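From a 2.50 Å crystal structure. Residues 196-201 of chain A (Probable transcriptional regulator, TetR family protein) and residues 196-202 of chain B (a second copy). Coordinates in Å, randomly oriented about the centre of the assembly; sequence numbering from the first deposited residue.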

# COMPACT_ATOMS: atom_id res chain seq x y z
N ASP A 196 -13.72 2.89 14.76
CA ASP A 196 -15.04 3.43 15.06
C ASP A 196 -15.93 3.62 13.82
O ASP A 196 -17.11 3.29 13.85
CB ASP A 196 -14.91 4.73 15.85
CG ASP A 196 -14.52 4.49 17.29
OD1 ASP A 196 -13.31 4.41 17.59
OD2 ASP A 196 -15.43 4.39 18.14
N LEU A 197 -15.35 4.14 12.75
CA LEU A 197 -16.14 4.46 11.57
C LEU A 197 -16.50 3.21 10.79
O LEU A 197 -17.65 3.04 10.40
CB LEU A 197 -15.41 5.45 10.66
CG LEU A 197 -15.43 6.93 11.01
CD1 LEU A 197 -14.59 7.68 9.98
CD2 LEU A 197 -16.86 7.46 11.03
N LEU A 198 -15.51 2.33 10.57
CA LEU A 198 -15.73 1.10 9.82
C LEU A 198 -16.58 0.08 10.57
O LEU A 198 -17.29 -0.71 9.95
CB LEU A 198 -14.42 0.47 9.38
CG LEU A 198 -13.56 1.26 8.38
CD1 LEU A 198 -12.42 0.43 7.80
CD2 LEU A 198 -14.38 1.85 7.27
N LEU A 199 -16.54 0.12 11.90
CA LEU A 199 -17.19 -0.91 12.70
C LEU A 199 -18.41 -0.43 13.51
O LEU A 199 -18.77 -1.07 14.50
CB LEU A 199 -16.16 -1.57 13.63
CG LEU A 199 -14.80 -2.00 13.07
CD1 LEU A 199 -13.78 -2.06 14.17
CD2 LEU A 199 -14.88 -3.32 12.37
N VAL A 200 -19.05 0.67 13.10
CA VAL A 200 -20.22 1.17 13.83
C VAL A 200 -21.22 0.06 14.15
O VAL A 200 -21.81 0.04 15.25
CB VAL A 200 -20.98 2.35 13.14
CG1 VAL A 200 -20.63 3.70 13.80
CG2 VAL A 200 -20.74 2.38 11.63
N ASN A 201 -21.39 -0.88 13.22
CA ASN A 201 -22.36 -1.95 13.44
C ASN A 201 -21.86 -3.37 13.21
O ASN A 201 -22.46 -4.15 12.48
CB ASN A 201 -23.73 -1.67 12.76
CG ASN A 201 -23.62 -1.40 11.26
OD1 ASN A 201 -24.62 -1.49 10.55
ND2 ASN A 201 -22.42 -1.05 10.78
N ASP B 196 -19.32 4.35 2.17
CA ASP B 196 -20.54 4.45 2.97
C ASP B 196 -20.19 4.47 4.44
O ASP B 196 -20.80 5.21 5.25
CB ASP B 196 -21.44 3.24 2.72
CG ASP B 196 -22.06 3.22 1.32
OD1 ASP B 196 -21.82 4.16 0.51
OD2 ASP B 196 -22.79 2.25 1.02
N LEU B 197 -19.21 3.65 4.78
CA LEU B 197 -18.79 3.58 6.16
C LEU B 197 -18.02 4.84 6.54
O LEU B 197 -18.42 5.55 7.50
CB LEU B 197 -18.04 2.28 6.44
CG LEU B 197 -19.03 1.11 6.41
CD1 LEU B 197 -18.35 -0.22 6.58
CD2 LEU B 197 -20.20 1.26 7.44
N LEU B 198 -16.96 5.14 5.78
CA LEU B 198 -16.04 6.22 6.14
C LEU B 198 -16.63 7.60 6.04
O LEU B 198 -16.28 8.46 6.84
CB LEU B 198 -14.74 6.18 5.35
CG LEU B 198 -13.76 5.07 5.78
CD1 LEU B 198 -12.77 4.66 4.72
CD2 LEU B 198 -13.04 5.45 7.04
N LEU B 199 -17.54 7.82 5.08
CA LEU B 199 -18.04 9.18 4.80
C LEU B 199 -19.45 9.51 5.29
O LEU B 199 -20.08 10.42 4.74
CB LEU B 199 -17.92 9.50 3.31
CG LEU B 199 -16.59 9.24 2.60
CD1 LEU B 199 -16.81 9.44 1.11
CD2 LEU B 199 -15.49 10.15 3.14
N VAL B 200 -19.93 8.81 6.32
CA VAL B 200 -21.24 9.12 6.92
C VAL B 200 -21.46 10.60 7.17
O VAL B 200 -22.54 11.09 6.89
CB VAL B 200 -21.50 8.41 8.26
CG1 VAL B 200 -22.33 7.17 8.05
CG2 VAL B 200 -20.19 8.12 9.02
N ASN B 201 -20.44 11.30 7.67
CA ASN B 201 -20.61 12.67 8.17
C ASN B 201 -20.20 13.80 7.21
O ASN B 201 -19.94 14.93 7.62
CB ASN B 201 -19.88 12.81 9.51
CG ASN B 201 -20.28 11.72 10.50
OD1 ASN B 201 -21.46 11.61 10.88
ND2 ASN B 201 -19.31 10.90 10.91
N LEU B 202 -20.15 13.46 5.92
CA LEU B 202 -19.74 14.40 4.88
C LEU B 202 -20.80 15.49 4.53
O LEU B 202 -21.72 15.25 3.74
CB LEU B 202 -19.30 13.62 3.65
CG LEU B 202 -18.01 14.16 3.06
CD1 LEU B 202 -16.83 13.70 3.90
CD2 LEU B 202 -17.84 13.69 1.66

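How do the two backbones meet? Each stretch carries the last turn of a helix and the residues after it, and the two copies face each other with their registers exchanged: the CA of Leu197(A) lies 5.7 Å from the CA of Leu198(B), and the CA of Leu198(A) lies 5.4 Å from the CA of Leu197(B). Such short spacings bring the backbones themselves close, with Leu197(A) O only 3.9 Å from Leu197(B) O. Two carbonyl oxygens are both acceptors, so they cannot bond to each other, and no hydrogen bond crosses this contact.

Which bumps fill which hollows? Leu197 is the main bump on both sides, its CA-to-CB bond aimed toward the partner and its side chain extended in the m,t rotamer. The side chain of Leu197(A) fills a hollow lined by Leu198(B) and, at its outer end, Val200(B): its CD1 settles 3.7 Å from Leu198(B) O and 4.0 Å from Leu198(B) CD2. In the reciprocal hollow, edged by Val200(A), Leu197(B) CD1 lies 3.6 Å from Leu198(A) O, while Leu198(A) CD2 comes within 3.8 Å of Leu197(B) CB. Each Leu197 thus packs against a backbone oxygen as well as a side chain.

What joins these two reciprocal fits? Leu198 leaves its backbone sideways in both chains, yet its end comes nearer the partner. Leu198(A) CD2 reaches Leu198(B) CG at 3.6 Å, a tight van der Waals contact of a methyl on the branch point of the other leucine.

Where does the packing thin out? Farther along each chain, Val200 has its CA-to-CB bond toward the other copy and meets the second methyl of Leu197. The two sides differ slightly: Val200(B) CG2 lies 3.9 Å from Leu197(A) CD2, but Val200(A) CG2 stands 4.4 Å from Leu197(B) CD2. Asn201(B) adds a looser touch, its ND2 4.2 Å from Leu197(A) CD2, while that nitrogen is hydrogen-bonded elsewhere in the structure. Leu199 points away in both chains and adds nothing to the contact, whose bulk is leucine and valine; 344 Å² is buried, both sides summed.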